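Local coordinates for mandelate racemase/muconate lactonizing enzyme family protein (Bradyrhizobium sp. ORS 278, PDB 3TOY) that belongs to the mandelate racemase/muconate lactonizing enzyme family of the enolase superfamily and binds calcium in its barrel domain, at residues 25-30 with 63-68; 164-169 with 187-192. All coordinates share one frame; numbering follows the deposited sequence.

Interaction 1 (25-30 with 63-68); sequences TTAAIT and TTDQGV
The hydroxyl of Thr63 has two partners: its OG1 lies 2.7 Å from OG1 of Thr30 and is also hydrogen-bonded to the carbonyl of Gly31. The two threonine side chains cross at about a right angle, and in Thr30 the hydroxyl sits between backbone N and carbonyl carbon (chi1 53°), which leaves CG2 to pack at 3.8 Å on CB of Asp65. Next to this hydroxyl pair runs the backbone ladder. Ile29 and Thr64 form a non-hydrogen-bonded antiparallel pair, flanked by the bonds from Thr30 N to Thr63 O (2.8 Å) and from Asp65 N to Ala28 O (3.0 Å), the latter being the last backbone bond across the two segments.

Side chains then take over from the backbone. The carboxylate of Asp65 folds back so that OD1 receives Ala28 N at 2.9 Å; the N-H points almost straight at the oxygen (169°) but arrives from above the carboxylate plane. One residue on, Gln66 runs extended beyond CG, laying its amide carbon CD 3.7 Å from CB of Ala27. Its NE2 bonds to Thr25 O at 3.2 Å. The oxygen lies in the plane of the Gln66 amide, whereas NE2 stands above the carbonyl plane of Thr25. Leu141 of helix 122-142 packs on both Ala27 and Gln66.

The turn is shaped locally by Thr64 OG1, which accepts Gln66 N in an ST turn and donates to Val68 O. The whole is the open end of the beta hairpin 29-47/50-64, part of the antiparallel sheet of the N-terminal capping domain characteristic of this superfamily.

Interaction 2 (164-169 with 187-192); sequences GVLDAR and IKSKGG. With ACT (acetate ion), chain F.
Val165 and Lys190 bring the two backbones closest, their CA atoms 4.7 Å apart, where the loop leaving strand 157-162 passes alongside the end of strand 186-190. Together with helix 168-181 these strands form a beta-alpha-beta unit of the modified TIM barrel, and this contact joins the start of the crossover loop to the end of the second strand.

The contact is polar at its centre. Ser189 OG donates to Gly164 O at 2.8 Å, the donor tilted 23° from the carbonyl plane. With chi1 at -168° the hydroxyl swings away from the serine's own N, across to the loop, where Leu166 N also lies 3.1 Å from OG. Leu166 closes over the same serine: its CG is 3.6 Å from Ser189 OG, and its CD1 reaches back toward the start of the strand, to CG2 of Ile187 at 4.0 Å. Helix 196-210 packs on this apolar side through Met202, Leu206 and Leu210.

Lys188 and Lys190 stand two residues apart near the end of the second barrel strand, as in the Lys-X-Lys pattern of mandelate racemase relatives; Lys188 forms salt bridges with Glu341 and with the calcium ligand Glu245. Lys190 begins by pressing on the loop, its CG only 3.3 Å from CA of Gly164, a tight fit, while CG2 of Val165 meets its CB at 4.0 Å. The chain then bends at chi2 (-66°) and chi3, turning the amine away toward the calcium site. There NZ bonds to OD2 of Asp219, another calcium ligand, and, in an acetate ion probably from the crystallisation liquor and also held by His321 and Asn221, NZ of Lys190 donates to OXT at 3.0 Å.

From the N terminus, interaction 1 comes first: it returns the chain to its start after the long hairpin 29-47/50-64, with 32 mostly strand residues between its segments. Interaction 2 opens only later, and its 17 intervening residues are largely helix 168-181. The two loops are therefore in series, neither nested nor crossed. Their centres lie 45 Å apart, on opposite sides of the chain's centre, one in the N-terminal capping domain and the other in the barrel. Strand 29-47 nevertheless spans the gap: it begins in interaction 1, and near its far end Arg43, Arg46 and Asn47 pack against interaction 2, tying cap to barrel.

Interaction 1 (25-30 with 63-68)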
ATOM      1  N   THR A  25      -5.458 -31.973  43.874  1.00 63.99           N
ATOM      2  CA  THR A  25      -4.180 -31.206  43.937  1.00 66.65           C
ATOM      3  C   THR A  25      -3.268 -31.463  42.722  1.00 66.53           C
ATOM      4  O   THR A  25      -3.160 -32.596  42.237  1.00 61.17           O
ATOM      5  CB  THR A  25      -3.417 -31.517  45.231  1.00 69.13           C
ATOM      6  OG1 THR A  25      -2.119 -30.910  45.178  1.00 68.76           O
ATOM      7  CG2 THR A  25      -3.278 -33.025  45.413  1.00 67.81           C
ATOM      8  N   THR A  26      -2.612 -30.403  42.248  1.00 60.55           N
ATOM      9  CA  THR A  26      -1.801 -30.452  41.024  1.00 53.06           C
ATOM     10  C   THR A  26      -0.375 -30.961  41.248  1.00 50.08           C
ATOM     11  O   THR A  26       0.289 -30.586  42.215  1.00 46.87           O
ATOM     12  CB  THR A  26      -1.721 -29.041  40.373  1.00 52.61           C
ATOM     13  OG1 THR A  26      -3.042 -28.541  40.141  1.00 55.27           O
ATOM     14  CG2 THR A  26      -0.961 -29.092  39.070  1.00 46.32           C
ATOM     15  N   ALA A  27       0.113 -31.797  40.338  1.00 46.08           N
ATOM     16  CA  ALA A  27       1.480 -32.297  40.452  1.00 42.32           C
ATOM     17  C   ALA A  27       2.523 -31.179  40.474  1.00 44.65           C
ATOM     18  O   ALA A  27       2.340 -30.122  39.862  1.00 41.26           O
ATOM     19  CB  ALA A  27       1.788 -33.310  39.336  1.00 40.29           C
ATOM     20  N   ALA A  28       3.615 -31.412  41.198  1.00 41.29           N
ATOM     21  CA  ALA A  28       4.775 -30.528  41.149  1.00 36.47           C
ATOM     22  C   ALA A  28       5.946 -31.251  40.531  1.00 39.39           C
ATOM     23  O   ALA A  28       6.038 -32.476  40.578  1.00 37.91           O
ATOM     24  CB  ALA A  28       5.138 -30.011  42.536  1.00 41.58           C
ATOM     25  N   ILE A  29       6.826 -30.477  39.911  1.00 38.16           N
ATOM     26  CA  ILE A  29       8.035 -30.992  39.321  1.00 37.73           C
ATOM     27  C   ILE A  29       9.021 -31.226  40.453  1.00 41.14           C
ATOM     28  O   ILE A  29       9.127 -30.389  41.358  1.00 43.49           O
ATOM     29  CB  ILE A  29       8.617 -29.957  38.329  1.00 39.91           C
ATOM     30  CG1 ILE A  29       7.661 -29.802  37.126  1.00 39.06           C
ATOM     31  CG2 ILE A  29      10.036 -30.337  37.887  1.00 35.39           C
ATOM     32  CD1 ILE A  29       7.823 -28.470  36.399  1.00 40.20           C
ATOM     33  N   THR A  30       9.728 -32.358  40.402  1.00 38.50           N
ATOM     34  CA  THR A  30      10.753 -32.671  41.406  1.00 41.64           C
ATOM     35  C   THR A  30      12.151 -32.614  40.798  1.00 44.67           C
ATOM     36  O   THR A  30      13.129 -32.304  41.477  1.00 46.70           O
ATOM     37  CB  THR A  30      10.518 -34.052  42.057  1.00 36.82           C
ATOM     38  OG1 THR A  30      10.394 -35.054  41.039  1.00 44.44           O
ATOM     39  CG2 THR A  30       9.244 -34.045  42.891  1.00 41.80           C
ATOM     40  N   THR A  63      10.636 -35.424  36.217  1.00 40.62           N
ATOM     41  CA  THR A  63      10.045 -36.210  37.292  1.00 38.57           C
ATOM     42  C   THR A  63       9.100 -35.323  38.075  1.00 37.72           C
ATOM     43  O   THR A  63       9.373 -34.136  38.266  1.00 38.38           O
ATOM     44  CB  THR A  63      11.129 -36.780  38.255  1.00 35.15           C
ATOM     45  OG1 THR A  63      11.837 -35.696  38.865  1.00 47.11           O
ATOM     46  CG2 THR A  63      12.118 -37.655  37.505  1.00 41.59           C
ATOM     47  N   THR A  64       8.000 -35.910  38.531  1.00 36.83           N
ATOM     48  CA  THR A  64       7.009 -35.206  39.327  1.00 38.90           C
ATOM     49  C   THR A  64       6.836 -35.912  40.671  1.00 45.72           C
ATOM     50  O   THR A  64       7.430 -36.965  40.905  1.00 41.89           O
ATOM     51  CB  THR A  64       5.643 -35.202  38.630  1.00 38.49           C
ATOM     52  OG1 THR A  64       5.032 -36.498  38.729  1.00 37.47           O
ATOM     53  CG2 THR A  64       5.820 -34.835  37.145  1.00 37.01           C
ATOM     54  N   ASP A  65       5.996 -35.338  41.523  1.00 46.40           N
ATOM     55  CA  ASP A  65       5.717 -35.905  42.840  1.00 48.34           C
ATOM     56  C   ASP A  65       4.450 -36.758  42.845  1.00 45.56           C
ATOM     57  O   ASP A  65       3.860 -36.991  43.903  1.00 50.94           O
ATOM     58  CB  ASP A  65       5.628 -34.784  43.890  1.00 44.71           C
ATOM     59  CG  ASP A  65       4.444 -33.843  43.657  1.00 52.33           C
ATOM     60  OD1 ASP A  65       3.738 -33.979  42.632  1.00 53.99           O
ATOM     61  OD2 ASP A  65       4.209 -32.971  44.516  1.00 46.07           O
ATOM     62  N   GLN A  66       4.009 -37.209  41.670  1.00 39.57           N
ATOM     63  CA  GLN A  66       2.800 -38.031  41.598  1.00 39.36           C
ATOM     64  C   GLN A  66       3.006 -39.333  40.829  1.00 37.56           C
ATOM     65  O   GLN A  66       2.082 -39.860  40.208  1.00 44.65           O
ATOM     66  CB  GLN A  66       1.593 -37.234  41.074  1.00 39.84           C
ATOM     67  CG  GLN A  66       1.154 -36.124  42.016  1.00 42.93           C
ATOM     68  CD  GLN A  66      -0.148 -35.459  41.598  1.00 52.78           C
ATOM     69  OE1 GLN A  66      -0.760 -35.840  40.605  1.00 56.99           O
ATOM     70  NE2 GLN A  66      -0.580 -34.461  42.367  1.00 51.34           N
ATOM     71  N   GLY A  67       4.231 -39.842  40.877  1.00 41.05           N
ATOM     72  CA  GLY A  67       4.534 -41.171  40.354  1.00 46.24           C
ATOM     73  C   GLY A  67       4.642 -41.218  38.845  1.00 51.66           C
ATOM     74  O   GLY A  67       4.637 -42.300  38.254  1.00 47.63           O
ATOM     75  N   VAL A  68       4.738 -40.041  38.220  1.00 45.64           N
ATOM     76  CA  VAL A  68       4.884 -39.962  36.766  1.00 42.76           C
ATOM     77  C   VAL A  68       6.104 -39.151  36.368  1.00 34.74           C
ATOM     78  O   VAL A  68       6.404 -38.123  36.984  1.00 42.18           O
ATOM     79  CB  VAL A  68       3.650 -39.323  36.091  1.00 44.79           C
ATOM     80  CG1 VAL A  68       4.046 -38.756  34.724  1.00 41.26           C
ATOM     81  CG2 VAL A  68       2.524 -40.342  35.957  1.00 40.82           C
TER
HETATM   82  O   HOH W   1       2.034 -31.718  44.246  1.00 48.81           O
HETATM   83  O   HOH W   2      -1.981 -34.099  38.958  1.00 51.08           O
HETATM   84  O   HOH W   3      10.206 -37.215  42.348  1.00 53.26           O

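Interaction 2 (164-169 with 187-192)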
ATOM      1  N   GLY A 164      16.360 -37.934   1.964  1.00 34.36           N
ATOM      2  CA  GLY A 164      17.402 -37.035   1.501  1.00 31.39           C
ATOM      3  C   GLY A 164      17.336 -37.042  -0.010  1.00 30.70           C
ATOM      4  O   GLY A 164      16.286 -37.312  -0.584  1.00 37.26           O
ATOM      5  N   VAL A 165      18.442 -36.725  -0.668  1.00 31.90           N
ATOM      6  CA  VAL A 165      18.480 -36.808  -2.123  1.00 34.72           C
ATOM      7  C   VAL A 165      18.151 -38.240  -2.547  1.00 40.56           C
ATOM      8  O   VAL A 165      18.711 -39.196  -2.009  1.00 37.77           O
ATOM      9  CB  VAL A 165      19.872 -36.424  -2.664  1.00 39.71           C
ATOM     10  CG1 VAL A 165      19.951 -36.648  -4.179  1.00 39.04           C
ATOM     11  CG2 VAL A 165      20.211 -34.977  -2.284  1.00 34.51           C
ATOM     12  N   LEU A 166      17.223 -38.384  -3.484  1.00 36.67           N
ATOM     13  CA  LEU A 166      16.862 -39.693  -4.014  1.00 41.09           C
ATOM     14  C   LEU A 166      17.402 -39.903  -5.417  1.00 37.59           C
ATOM     15  O   LEU A 166      17.709 -38.957  -6.142  1.00 38.76           O
ATOM     16  CB  LEU A 166      15.337 -39.882  -4.029  1.00 38.30           C
ATOM     17  CG  LEU A 166      14.646 -40.140  -2.684  1.00 34.98           C
ATOM     18  CD1 LEU A 166      13.152 -39.945  -2.810  1.00 33.21           C
ATOM     19  CD2 LEU A 166      14.970 -41.542  -2.152  1.00 40.40           C
ATOM     20  N   ASP A 167      17.500 -41.172  -5.791  1.00 45.08           N
ATOM     21  CA  ASP A 167      17.764 -41.564  -7.165  1.00 44.57           C
ATOM     22  C   ASP A 167      16.740 -42.641  -7.518  1.00 44.66           C
ATOM     23  O   ASP A 167      16.695 -43.693  -6.870  1.00 42.65           O
ATOM     24  CB  ASP A 167      19.203 -42.088  -7.291  1.00 48.23           C
ATOM     25  CG  ASP A 167      19.502 -42.643  -8.672  1.00 61.31           C
ATOM     26  OD1 ASP A 167      19.086 -42.023  -9.674  1.00 56.05           O
ATOM     27  OD2 ASP A 167      20.148 -43.709  -8.747  1.00 73.76           O
ATOM     28  N   ALA A 168      15.892 -42.376  -8.509  1.00 42.21           N
ATOM     29  CA  ALA A 168      14.857 -43.340  -8.881  1.00 43.58           C
ATOM     30  C   ALA A 168      15.424 -44.750  -9.140  1.00 43.47           C
ATOM     31  O   ALA A 168      14.848 -45.744  -8.702  1.00 46.66           O
ATOM     32  CB  ALA A 168      14.040 -42.847 -10.083  1.00 40.60           C
ATOM     33  N   ARG A 169      16.547 -44.841  -9.847  1.00 46.02           N
ATOM     34  CA  ARG A 169      17.145 -46.147 -10.109  1.00 52.86           C
ATOM     35  C   ARG A 169      17.591 -46.815  -8.798  1.00 54.11           C
ATOM     36  O   ARG A 169      17.064 -47.862  -8.410  1.00 54.90           O
ATOM     37  CB  ARG A 169      18.324 -46.018 -11.081  1.00 56.10           C
ATOM     38  N   ILE A 187       5.767 -38.397  -1.045  1.00 26.29           N
ATOM     39  CA  ILE A 187       7.208 -38.565  -0.840  1.00 29.03           C
ATOM     40  C   ILE A 187       7.907 -37.202  -0.938  1.00 29.44           C
ATOM     41  O   ILE A 187       7.631 -36.446  -1.866  1.00 28.69           O
ATOM     42  CB  ILE A 187       7.823 -39.431  -1.965  1.00 28.90           C
ATOM     43  CG1 ILE A 187       7.176 -40.825  -1.988  1.00 37.63           C
ATOM     44  CG2 ILE A 187       9.308 -39.585  -1.767  1.00 31.23           C
ATOM     45  CD1 ILE A 187       7.467 -41.615  -0.730  1.00 35.78           C
ATOM     46  N   LYS A 188       8.821 -36.907  -0.016  1.00 26.07           N
ATOM     47  CA  LYS A 188       9.638 -35.691  -0.120  1.00 27.30           C
ATOM     48  C   LYS A 188      11.092 -36.048  -0.352  1.00 28.84           C
ATOM     49  O   LYS A 188      11.620 -36.976   0.268  1.00 31.12           O
ATOM     50  CB  LYS A 188       9.521 -34.818   1.128  1.00 24.82           C
ATOM     51  CG  LYS A 188      10.309 -33.476   1.020  1.00 24.85           C
ATOM     52  CD  LYS A 188       9.873 -32.522   2.120  1.00 25.80           C
ATOM     53  CE  LYS A 188      10.524 -32.849   3.452  1.00 24.82           C
ATOM     54  NZ  LYS A 188      10.096 -31.907   4.522  1.00 26.11           N
ATOM     55  N   SER A 189      11.738 -35.324  -1.259  1.00 27.98           N
ATOM     56  CA  SER A 189      13.170 -35.465  -1.448  1.00 28.04           C
ATOM     57  C   SER A 189      13.875 -34.097  -1.390  1.00 33.19           C
ATOM     58  O   SER A 189      13.215 -33.071  -1.177  1.00 28.66           O
ATOM     59  CB  SER A 189      13.454 -36.168  -2.766  1.00 27.54           C
ATOM     60  OG  SER A 189      14.819 -36.560  -2.820  1.00 40.85           O
ATOM     61  N   LYS A 190      15.199 -34.095  -1.570  1.00 29.90           N
ATOM     62  CA  LYS A 190      16.014 -32.887  -1.390  1.00 30.76           C
ATOM     63  C   LYS A 190      16.603 -32.368  -2.688  1.00 35.33           C
ATOM     64  O   LYS A 190      16.964 -33.138  -3.594  1.00 31.51           O
ATOM     65  CB  LYS A 190      17.184 -33.119  -0.428  1.00 32.39           C
ATOM     66  CG  LYS A 190      16.860 -33.802   0.873  1.00 41.07           C
ATOM     67  CD  LYS A 190      15.986 -32.966   1.752  1.00 37.18           C
ATOM     68  CE  LYS A 190      16.318 -33.165   3.235  1.00 37.59           C
ATOM     69  NZ  LYS A 190      15.160 -32.611   4.021  1.00 33.60           N
ATOM     70  N   GLY A 191      16.755 -31.050  -2.757  1.00 33.62           N
ATOM     71  CA  GLY A 191      17.430 -30.439  -3.891  1.00 31.66           C
ATOM     72  C   GLY A 191      18.392 -29.343  -3.500  1.00 29.06           C
ATOM     73  O   GLY A 191      18.582 -29.046  -2.316  1.00 30.29           O
ATOM     74  N   GLY A 192      19.025 -28.758  -4.509  1.00 31.47           N
ATOM     75  CA  GLY A 192      19.960 -27.660  -4.305  1.00 31.56           C
ATOM     76  C   GLY A 192      21.390 -28.090  -4.044  1.00 36.76           C
ATOM     77  O   GLY A 192      22.257 -27.254  -3.849  1.00 39.05           O
TER
HETATM   78  C   ACT F 362      15.508 -31.233   7.400  1.00 40.34           C
HETATM   79  O   ACT F 362      14.693 -31.920   8.066  1.00 33.82           O
HETATM   80  OXT ACT F 362      15.089 -30.765   6.321  1.00 32.00           O
HETATM   81  CH3 ACT F 362      16.918 -30.978   7.861  1.00 39.59           C